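Local coordinates for protein cytochrome P450 268A2 Cyp268A2 (Mycobacterium marinum, PDB 6BLD) that binds a haem group as a member of the cytochrome P450 family and holds (3E,5E)-6,10-dimethylundeca-3,5,9-trien-2-one in its pocket, at residues L161-L166 / D176-A181; D185-W190 / E207-L212; Y211-A216 / D249-F254. One frame throughout, in Å; residues are numbered along the deposited sequence.

The three contacts illustrate how a P450 packs the helices on and beside its pocket through successive contacts. Contact 1 comes first along the chain and joins helix 160-170 to helix 177-186. Contact 2 starts at the end of that same helix and reaches helix 201-225, which contact 3 in turn packs on helix 247-278, with Tyr211 and Leu212 common to both. Contact centres lie about 12 Å (2 and 3) to 14 Å (1 from each of the others) apart. Tyr211 also ties contact 1 in, through a probable hydrogen bond to Asp176. Contact 2 touches the bound ligand directly; contacts 1 and 3 pack the surrounding helices.

Contact 1: L161-L166 / D176-A181; sequences LPIRTL and DRERVA
The planar guanidinium of Arg177 approaches the backbone of Arg164 obliquely, with NH1 3.8 Å from Arg164 O, while the carboxylate of Glu178 brings OE2 only to the fringe of Ile163 CG2. Between these two polar groups the E and F helices of the P450 fold meet, their segments 161-166 and 177-181 running at 117° to each other. Neither polar group makes a hydrogen bond across the contact. Arg177 instead forms a salt bridge with Asp168 and donates from NE to Ile172 O, and Glu178 pairs with Lys159, so both are held by residues just beyond the ends of segment 161-166: Lys159 ahead of it, Asp168 and Ile172 after it.

Ile163 carries most of the apolar contact. It has CG1 anti to its backbone N (chi1 -175°), which directs this branch onto the first turn of helix 177-186. There CG1 lies 3.7 Å from Ala181 CB and only 3.2 Å from Arg177 O, a tight approach of a methylene to a carbonyl oxygen that also accepts the helical bond from Ala181 N. The CA atoms of Ile163 and Ala181, 5.9 Å apart, are the nearest across the contact, where the small alanine side chain faces the isoleucine. Beyond this pair, Val180 also packs on Leu212 of helix 201-225, while Pro162 and Ile163 touch Asn262 of helix 247-278, so the joint sits within a larger helix bundle. At the far end of the isoleucine, CD1 meets Val180 CG1 at 4.0 Å.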
loop_
_atom_site.group_PDB
_atom_site.type_symbol
_atom_site.label_atom_id
_atom_site.label_comp_id
_atom_site.label_asym_id
_atom_site.label_seq_id
_atom_site.Cartn_x
_atom_site.Cartn_y
_atom_site.Cartn_z
ATOM N N LEU A 161 -4.906 -14.644 -1.768
ATOM C CA LEU A 161 -6.102 -13.986 -2.286
ATOM C C LEU A 161 -5.775 -12.752 -3.127
ATOM O O LEU A 161 -6.396 -12.561 -4.180
ATOM C CB LEU A 161 -7.056 -13.609 -1.148
ATOM C CG LEU A 161 -8.402 -13.060 -1.632
ATOM C CD1 LEU A 161 -9.091 -14.068 -2.540
ATOM C CD2 LEU A 161 -9.299 -12.681 -0.468
ATOM N N PRO A 162 -4.837 -11.886 -2.714
ATOM C CA PRO A 162 -4.508 -10.738 -3.579
ATOM C C PRO A 162 -4.016 -11.130 -4.962
ATOM O O PRO A 162 -4.450 -10.528 -5.952
ATOM C CB PRO A 162 -3.428 -9.999 -2.775
ATOM C CG PRO A 162 -3.731 -10.330 -1.371
ATOM C CD PRO A 162 -4.182 -11.761 -1.398
ATOM N N ILE A 163 -3.129 -12.121 -5.070
ATOM C CA ILE A 163 -2.576 -12.458 -6.378
ATOM C C ILE A 163 -3.621 -13.156 -7.242
ATOM O O ILE A 163 -3.676 -12.948 -8.459
ATOM C CB ILE A 163 -1.293 -13.302 -6.231
ATOM C CG1 ILE A 163 -0.650 -13.534 -7.600
ATOM C CG2 ILE A 163 -1.574 -14.628 -5.542
ATOM C CD1 ILE A 163 -0.210 -12.263 -8.299
ATOM N N ARG A 164 -4.476 -13.979 -6.630
ATOM C CA ARG A 164 -5.545 -14.619 -7.390
ATOM C C ARG A 164 -6.542 -13.590 -7.905
ATOM O O ARG A 164 -6.952 -13.643 -9.070
ATOM C CB ARG A 164 -6.249 -15.667 -6.529
ATOM C CG ARG A 164 -5.439 -16.930 -6.313
ATOM C CD ARG A 164 -6.341 -18.108 -6.007
ATOM N NE ARG A 164 -5.625 -19.186 -5.335
ATOM C CZ ARG A 164 -6.180 -20.341 -4.981
ATOM N NH1 ARG A 164 -7.461 -20.564 -5.235
ATOM N NH2 ARG A 164 -5.455 -21.270 -4.373
ATOM N N THR A 165 -6.936 -12.642 -7.051
ATOM C CA THR A 165 -7.845 -11.586 -7.481
ATOM C C THR A 165 -7.195 -10.693 -8.530
ATOM O O THR A 165 -7.837 -10.318 -9.519
ATOM C CB THR A 165 -8.289 -10.755 -6.277
ATOM O OG1 THR A 165 -8.734 -11.625 -5.229
ATOM C CG2 THR A 165 -9.416 -9.815 -6.666
ATOM N N LEU A 166 -5.922 -10.344 -8.331
ATOM C CA LEU A 166 -5.212 -9.516 -9.301
ATOM C C LEU A 166 -5.078 -10.232 -10.639
ATOM O O LEU A 166 -5.437 -9.685 -11.689
ATOM C CB LEU A 166 -3.836 -9.137 -8.749
ATOM C CG LEU A 166 -2.931 -8.199 -9.556
ATOM C CD1 LEU A 166 -2.434 -8.862 -10.835
ATOM C CD2 LEU A 166 -3.645 -6.892 -9.866
ATOM N N ASP A 176 2.844 -17.843 -14.052
ATOM C CA ASP A 176 3.511 -16.618 -13.633
ATOM C C ASP A 176 2.892 -15.987 -12.395
ATOM O O ASP A 176 3.383 -14.950 -11.939
ATOM C CB ASP A 176 3.502 -15.596 -14.775
ATOM C CG ASP A 176 4.253 -16.079 -15.994
ATOM O OD1 ASP A 176 5.466 -16.354 -15.874
ATOM O OD2 ASP A 176 3.629 -16.185 -17.069
ATOM N N ARG A 177 1.837 -16.581 -11.836
ATOM C CA ARG A 177 1.087 -15.908 -10.779
ATOM C C ARG A 177 1.895 -15.814 -9.490
ATOM O O ARG A 177 1.989 -14.739 -8.886
ATOM C CB ARG A 177 -0.242 -16.628 -10.545
ATOM C CG ARG A 177 -1.291 -16.303 -11.596
ATOM C CD ARG A 177 -2.557 -17.122 -11.417
ATOM N NE ARG A 177 -3.532 -16.842 -12.468
ATOM C CZ ARG A 177 -4.805 -16.530 -12.246
ATOM N NH1 ARG A 177 -5.267 -16.455 -11.004
ATOM N NH2 ARG A 177 -5.618 -16.288 -13.265
ATOM N N GLU A 178 2.490 -16.925 -9.052
ATOM C CA GLU A 178 3.242 -16.900 -7.801
ATOM C C GLU A 178 4.520 -16.077 -7.922
ATOM O O GLU A 178 4.945 -15.449 -6.945
ATOM C CB GLU A 178 3.568 -18.323 -7.345
ATOM C CG GLU A 178 2.353 -19.134 -6.909
ATOM C CD GLU A 178 1.568 -18.471 -5.789
ATOM O OE1 GLU A 178 2.185 -17.795 -4.937
ATOM O OE2 GLU A 178 0.330 -18.626 -5.760
ATOM N N ARG A 179 5.143 -16.061 -9.104
ATOM C CA ARG A 179 6.350 -15.263 -9.284
ATOM C C ARG A 179 6.038 -13.773 -9.330
ATOM O O ARG A 179 6.845 -12.959 -8.866
ATOM C CB ARG A 179 7.083 -15.692 -10.555
ATOM C CG ARG A 179 7.513 -17.148 -10.562
ATOM C CD ARG A 179 8.017 -17.566 -11.933
ATOM N NE ARG A 179 9.230 -16.848 -12.312
ATOM C CZ ARG A 179 9.880 -17.035 -13.456
ATOM N NH1 ARG A 179 9.434 -17.919 -14.338
ATOM N NH2 ARG A 179 10.977 -16.337 -13.719
ATOM N N VAL A 180 4.884 -13.394 -9.886
ATOM C CA VAL A 180 4.499 -11.986 -9.895
ATOM C C VAL A 180 4.242 -11.497 -8.474
ATOM O O VAL A 180 4.658 -10.394 -8.098
ATOM C CB VAL A 180 3.276 -11.772 -10.806
ATOM C CG1 VAL A 180 2.598 -10.446 -10.489
ATOM C CG2 VAL A 180 3.691 -11.826 -12.268
ATOM N N ALA A 181 3.564 -12.311 -7.661
ATOM C CA ALA A 181 3.334 -11.942 -6.267
ATOM C C ALA A 181 4.648 -11.821 -5.506
ATOM O O ALA A 181 4.810 -10.928 -4.667
ATOM C CB ALA A 181 2.418 -12.966 -5.597
#

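Contact 2: D185-W190 / E207-L212; sequences DALVSW and ENQMYL. With DXJ ((3E,5E)-6,10-dimethylundeca-3,5,9-trien-2-one), chain C.
In the F-G region, which roofs the pocket of a P450, Leu187 and Gln209 bring the chain just beyond Ala186 and the flank of helix 201-225 together around the bound (3E,5E)-6,10-dimethylundeca-3,5,9-trien-2-one. The two side chains cross at about a right angle, with Leu187 CD2 3.6 Å from Gln209 CG. The other methyl of the leucine, CD1, meets Leu212 CD1 tip to tip at 3.8 Å. Leu187 thus touches both the aliphatic part of Gln209 and Leu212, about a turn further along helix 201-225.

Gln209 is extended beyond CG, and this carries its amide past the leucine to the ligand. NE2 donates to the ketone oxygen O14 of the ligand over 2.7 Å, in a bend of 141° at the hydrogen. The same nitrogen is hydrogen-bonded to Leu95 O, so the amide is fixed by protein as well as ligand. Leu187 also meets the ligand, its side chain near O14 and its backbone O 3.3 Å from the methyl C13. That oxygen also lies at the edge of the Trp190 ring, in its plane.

Further from the ligand, the methyl of Ala186 sits against the amide of Asn208, 3.5 Å from CG and nearly as close to OD1 and ND2. The amide is not spent on this contact, since ND2 donates to Val204 O one turn back in its own helix. A type I turn from Ala186 to Ser189 leads the chain away, and Ser189 OG donates to Asp185 O. Lining by the chain that follows the F helix and by a G-helix side chain, with Gln209 supplying a hydrogen bond beside apolar Leu187, is consistent with the distal pocket of the P450 fold.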
loop_
_atom_site.group_PDB
_atom_site.type_symbol
_atom_site.label_atom_id
_atom_site.label_comp_id
_atom_site.label_asym_id
_atom_site.label_seq_id
_atom_site.Cartn_x
_atom_site.Cartn_y
_atom_site.Cartn_z
ATOM N N ASP A 185 6.179 -8.243 -4.033
ATOM C CA ASP A 185 6.591 -8.113 -2.640
ATOM C C ASP A 185 8.051 -7.688 -2.520
ATOM O O ASP A 185 8.418 -7.005 -1.555
ATOM C CB ASP A 185 6.352 -9.435 -1.908
ATOM C CG ASP A 185 6.785 -9.388 -0.456
ATOM O OD1 ASP A 185 6.092 -8.736 0.352
ATOM O OD2 ASP A 185 7.817 -10.008 -0.124
ATOM N N ALA A 186 8.892 -8.074 -3.484
ATOM C CA ALA A 186 10.302 -7.696 -3.443
ATOM C C ALA A 186 10.501 -6.194 -3.595
ATOM O O ALA A 186 11.418 -5.628 -2.990
ATOM C CB ALA A 186 11.069 -8.430 -4.543
ATOM N N LEU A 187 9.658 -5.533 -4.392
ATOM C CA LEU A 187 9.875 -4.132 -4.734
ATOM C C LEU A 187 9.624 -3.183 -3.571
ATOM O O LEU A 187 9.917 -1.990 -3.697
ATOM C CB LEU A 187 8.990 -3.745 -5.921
ATOM C CG LEU A 187 9.322 -4.496 -7.211
ATOM C CD1 LEU A 187 8.480 -3.998 -8.374
ATOM C CD2 LEU A 187 10.804 -4.374 -7.526
ATOM N N VAL A 188 9.096 -3.672 -2.450
ATOM C CA VAL A 188 8.917 -2.859 -1.257
ATOM C C VAL A 188 9.731 -3.386 -0.083
ATOM O O VAL A 188 9.585 -2.897 1.038
ATOM C CB VAL A 188 7.426 -2.742 -0.878
ATOM C CG1 VAL A 188 6.623 -2.185 -2.047
ATOM C CG2 VAL A 188 6.883 -4.096 -0.441
ATOM N N SER A 189 10.598 -4.372 -0.319
ATOM C CA SER A 189 11.379 -5.003 0.737
ATOM C C SER A 189 12.875 -4.740 0.584
ATOM O O SER A 189 13.699 -5.573 0.970
ATOM C CB SER A 189 11.110 -6.507 0.771
ATOM O OG SER A 189 9.727 -6.787 0.634
ATOM N N TRP A 190 13.242 -3.584 0.027
ATOM C CA TRP A 190 14.648 -3.294 -0.231
ATOM C C TRP A 190 15.437 -2.988 1.036
ATOM O O TRP A 190 16.670 -2.951 0.980
ATOM C CB TRP A 190 14.776 -2.130 -1.218
ATOM C CG TRP A 190 14.327 -0.798 -0.681
ATOM C CD1 TRP A 190 15.044 0.052 0.112
ATOM C CD2 TRP A 190 13.067 -0.158 -0.917
ATOM N NE1 TRP A 190 14.305 1.175 0.391
ATOM C CE2 TRP A 190 13.088 1.072 -0.230
ATOM C CE3 TRP A 190 11.922 -0.508 -1.640
ATOM C CZ2 TRP A 190 12.008 1.954 -0.245
ATOM C CZ3 TRP A 190 10.851 0.370 -1.652
ATOM C CH2 TRP A 190 10.902 1.585 -0.959
ATOM N N GLU A 207 16.091 -7.002 -10.849
ATOM C CA GLU A 207 15.751 -8.362 -11.263
ATOM C C GLU A 207 14.248 -8.605 -11.189
ATOM O O GLU A 207 13.654 -9.163 -12.119
ATOM C CB GLU A 207 16.506 -9.370 -10.395
ATOM C CG GLU A 207 16.037 -10.808 -10.549
ATOM C CD GLU A 207 16.580 -11.719 -9.462
ATOM O OE1 GLU A 207 17.539 -11.317 -8.769
ATOM O OE2 GLU A 207 16.048 -12.839 -9.303
ATOM N N ASN A 208 13.612 -8.180 -10.095
ATOM C CA ASN A 208 12.174 -8.383 -9.963
ATOM C C ASN A 208 11.386 -7.430 -10.851
ATOM O O ASN A 208 10.328 -7.804 -11.370
ATOM C CB ASN A 208 11.763 -8.237 -8.502
ATOM C CG ASN A 208 12.251 -9.388 -7.656
ATOM O OD1 ASN A 208 11.580 -10.413 -7.541
ATOM N ND2 ASN A 208 13.436 -9.238 -7.076
ATOM N N GLN A 209 11.879 -6.204 -11.036
ATOM C CA GLN A 209 11.260 -5.308 -12.006
ATOM C C GLN A 209 11.391 -5.863 -13.418
ATOM O O GLN A 209 10.450 -5.779 -14.217
ATOM C CB GLN A 209 11.892 -3.921 -11.920
ATOM C CG GLN A 209 11.274 -3.020 -10.873
ATOM C CD GLN A 209 11.712 -1.580 -11.026
ATOM O OE1 GLN A 209 12.404 -1.230 -11.983
ATOM N NE2 GLN A 209 11.311 -0.734 -10.084
ATOM N N MET A 210 12.551 -6.439 -13.739
ATOM C CA MET A 210 12.761 -6.993 -15.073
ATOM C C MET A 210 11.780 -8.120 -15.363
ATOM O O MET A 210 11.220 -8.196 -16.462
ATOM C CB MET A 210 14.201 -7.484 -15.212
ATOM C CG MET A 210 14.571 -7.941 -16.608
ATOM S SD MET A 210 16.259 -8.562 -16.686
ATOM C CE MET A 210 15.979 -10.322 -16.504
ATOM N N TYR A 211 11.551 -9.002 -14.385
ATOM C CA TYR A 211 10.615 -10.102 -14.597
ATOM C C TYR A 211 9.199 -9.587 -14.823
ATOM O O TYR A 211 8.495 -10.061 -15.722
ATOM C CB TYR A 211 10.645 -11.068 -13.414
ATOM C CG TYR A 211 9.501 -12.057 -13.437
ATOM C CD1 TYR A 211 9.503 -13.125 -14.322
ATOM C CD2 TYR A 211 8.409 -11.907 -12.590
ATOM C CE1 TYR A 211 8.457 -14.026 -14.358
ATOM C CE2 TYR A 211 7.356 -12.805 -12.619
ATOM C CZ TYR A 211 7.387 -13.862 -13.505
ATOM O OH TYR A 211 6.347 -14.759 -13.541
ATOM N N LEU A 212 8.763 -8.617 -14.013
ATOM C CA LEU A 212 7.426 -8.057 -14.186
ATOM C C LEU A 212 7.269 -7.394 -15.549
ATOM O O LEU A 212 6.186 -7.450 -16.144
ATOM C CB LEU A 212 7.126 -7.061 -13.066
ATOM C CG LEU A 212 6.966 -7.669 -11.669
ATOM C CD1 LEU A 212 6.847 -6.581 -10.614
ATOM C CD2 LEU A 212 5.762 -8.598 -11.627
HETATM C C10 DXJ C . 7.655 0.508 -6.461
HETATM C C13 DXJ C . 11.404 -0.090 -5.956
HETATM C C01 DXJ C . -0.076 2.206 -3.187
HETATM C C02 DXJ C . 1.214 1.476 -3.549
HETATM C C03 DXJ C . 1.794 1.712 -4.708
HETATM C C04 DXJ C . 1.827 0.480 -2.565
HETATM C C05 DXJ C . 3.087 0.997 -5.095
HETATM C C06 DXJ C . 4.141 1.960 -5.636
HETATM C C07 DXJ C . 5.299 1.249 -6.335
HETATM C C08 DXJ C . 6.489 1.214 -5.770
HETATM C C09 DXJ C . 5.075 0.587 -7.691
HETATM C C11 DXJ C . 8.881 0.692 -6.013
HETATM C C12 DXJ C . 10.065 0.002 -6.685
HETATM O O14 DXJ C . 9.946 -0.462 -7.770
#

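Contact 3: Y211-A216 / D249-F254; sequences YLHQVA and DVAAFF
Helices 211-216 and 249-254 approach to 8.8 Å between their axes at 119°, and Ala216 and Ala251 mark the near point with CA atoms 5.3 Å apart. These are parts of the G helix and of the long helix 247-278 of the P450 fold, crossing where two small residues face each other. Ala216 CB touches both Ala251 and Phe254 CB.

His213 lays a face of its imidazole over the methyl of Ala251. This is a CH-pi contact with CB 3.6 Å from the ring centroid and 21° off the normal, offset toward the rim, nearest ND1. The far nitrogen NE2 is hydrogen-bonded to Ala98 O, which helps fix the rotation of the ring.

Elsewhere in the contact, Phe254 holds CG anti to its backbone N (chi1 -177°), beginning a reach toward the other helix. Ala216 CA lies over one face of its ring, with the backbone N of Ala216 offset toward the rim, and Val215 CG1 meets CZ at 3.8 Å. The side chain of Leu212 crosses that of Phe254 at about a right angle, its CD2 4.0 Å from CE2. Nearest to the phenyl ring is Leu212 O, which accepts the helical bond from Ala216 N and lies obliquely to the ring, 3.4 Å from Phe254 CD2.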
loop_
_atom_site.group_PDB
_atom_site.type_symbol
_atom_site.label_atom_id
_atom_site.label_comp_id
_atom_site.label_asym_id
_atom_site.label_seq_id
_atom_site.Cartn_x
_atom_site.Cartn_y
_atom_site.Cartn_z
ATOM N N TYR A 211 11.551 -9.002 -14.385
ATOM C CA TYR A 211 10.615 -10.102 -14.597
ATOM C C TYR A 211 9.199 -9.587 -14.823
ATOM O O TYR A 211 8.495 -10.061 -15.722
ATOM C CB TYR A 211 10.645 -11.068 -13.414
ATOM C CG TYR A 211 9.501 -12.057 -13.437
ATOM C CD1 TYR A 211 9.503 -13.125 -14.322
ATOM C CD2 TYR A 211 8.409 -11.907 -12.590
ATOM C CE1 TYR A 211 8.457 -14.026 -14.358
ATOM C CE2 TYR A 211 7.356 -12.805 -12.619
ATOM C CZ TYR A 211 7.387 -13.862 -13.505
ATOM O OH TYR A 211 6.347 -14.759 -13.541
ATOM N N LEU A 212 8.763 -8.617 -14.013
ATOM C CA LEU A 212 7.426 -8.057 -14.186
ATOM C C LEU A 212 7.269 -7.394 -15.549
ATOM O O LEU A 212 6.186 -7.450 -16.144
ATOM C CB LEU A 212 7.126 -7.061 -13.066
ATOM C CG LEU A 212 6.966 -7.669 -11.669
ATOM C CD1 LEU A 212 6.847 -6.581 -10.614
ATOM C CD2 LEU A 212 5.762 -8.598 -11.627
ATOM N N HIS A 213 8.333 -6.772 -16.061
ATOM C CA HIS A 213 8.274 -6.206 -17.405
ATOM C C HIS A 213 8.253 -7.295 -18.471
ATOM O O HIS A 213 7.713 -7.081 -19.562
ATOM C CB HIS A 213 9.452 -5.257 -17.631
ATOM C CG HIS A 213 9.267 -3.911 -17.001
ATOM N ND1 HIS A 213 9.470 -2.733 -17.687
ATOM C CD2 HIS A 213 8.893 -3.558 -15.749
ATOM C CE1 HIS A 213 9.228 -1.711 -16.883
ATOM N NE2 HIS A 213 8.877 -2.185 -15.701
ATOM N N GLN A 214 8.833 -8.460 -18.178
ATOM C CA GLN A 214 8.748 -9.582 -19.108
ATOM C C GLN A 214 7.321 -10.102 -19.210
ATOM O O GLN A 214 6.823 -10.358 -20.313
ATOM C CB GLN A 214 9.692 -10.702 -18.668
ATOM C CG GLN A 214 11.137 -10.488 -19.067
ATOM C CD GLN A 214 11.299 -10.275 -20.557
ATOM O OE1 GLN A 214 10.878 -11.101 -21.365
ATOM N NE2 GLN A 214 11.909 -9.160 -20.927
ATOM N N VAL A 215 6.649 -10.264 -18.068
ATOM C CA VAL A 215 5.256 -10.697 -18.073
ATOM C C VAL A 215 4.377 -9.644 -18.733
ATOM O O VAL A 215 3.420 -9.971 -19.444
ATOM C CB VAL A 215 4.791 -11.005 -16.637
ATOM C CG1 VAL A 215 3.350 -11.500 -16.634
ATOM C CG2 VAL A 215 5.714 -12.026 -15.983
ATOM N N ALA A 216 4.689 -8.364 -18.511
ATOM C CA ALA A 216 3.901 -7.294 -19.114
ATOM C C ALA A 216 4.042 -7.290 -20.632
ATOM O O ALA A 216 3.051 -7.116 -21.351
ATOM C CB ALA A 216 4.315 -5.943 -18.531
ATOM N N ASP A 249 5.208 2.582 -20.896
ATOM C CA ASP A 249 4.042 2.990 -20.119
ATOM C C ASP A 249 3.212 1.785 -19.695
ATOM O O ASP A 249 2.735 1.721 -18.555
ATOM C CB ASP A 249 3.184 3.966 -20.924
ATOM C CG ASP A 249 3.958 5.186 -21.385
ATOM O OD1 ASP A 249 4.776 5.708 -20.599
ATOM O OD2 ASP A 249 3.746 5.625 -22.534
ATOM N N VAL A 250 3.027 0.824 -20.603
ATOM C CA VAL A 250 2.221 -0.350 -20.293
ATOM C C VAL A 250 2.874 -1.176 -19.192
ATOM O O VAL A 250 2.209 -1.610 -18.243
ATOM C CB VAL A 250 1.991 -1.177 -21.572
ATOM C CG1 VAL A 250 1.584 -2.596 -21.230
ATOM C CG2 VAL A 250 0.941 -0.511 -22.449
ATOM N N ALA A 251 4.188 -1.393 -19.289
ATOM C CA ALA A 251 4.879 -2.196 -18.285
ATOM C C ALA A 251 4.927 -1.485 -16.940
ATOM O O ALA A 251 4.811 -2.125 -15.889
ATOM C CB ALA A 251 6.289 -2.537 -18.766
ATOM N N ALA A 252 5.099 -0.160 -16.951
ATOM C CA ALA A 252 5.158 0.584 -15.697
ATOM C C ALA A 252 3.848 0.473 -14.928
ATOM O O ALA A 252 3.851 0.361 -13.696
ATOM C CB ALA A 252 5.503 2.048 -15.968
ATOM N N PHE A 253 2.714 0.495 -15.634
ATOM C CA PHE A 253 1.435 0.345 -14.949
ATOM C C PHE A 253 1.250 -1.076 -14.431
ATOM O O PHE A 253 0.645 -1.281 -13.372
ATOM C CB PHE A 253 0.277 0.726 -15.869
ATOM C CG PHE A 253 -1.066 0.327 -15.329
ATOM C CD1 PHE A 253 -1.666 1.062 -14.320
ATOM C CD2 PHE A 253 -1.714 -0.799 -15.806
ATOM C CE1 PHE A 253 -2.894 0.693 -13.809
ATOM C CE2 PHE A 253 -2.942 -1.173 -15.301
ATOM C CZ PHE A 253 -3.533 -0.427 -14.301
ATOM N N PHE A 254 1.753 -2.068 -15.170
ATOM C CA PHE A 254 1.676 -3.448 -14.701
ATOM C C PHE A 254 2.414 -3.617 -13.380
ATOM O O PHE A 254 1.941 -4.321 -12.481
ATOM C CB PHE A 254 2.239 -4.397 -15.760
ATOM C CG PHE A 254 2.126 -5.849 -15.392
ATOM C CD1 PHE A 254 0.932 -6.531 -15.564
ATOM C CD2 PHE A 254 3.212 -6.532 -14.870
ATOM C CE1 PHE A 254 0.825 -7.868 -15.224
ATOM C CE2 PHE A 254 3.111 -7.870 -14.528
ATOM C CZ PHE A 254 1.915 -8.538 -14.706
#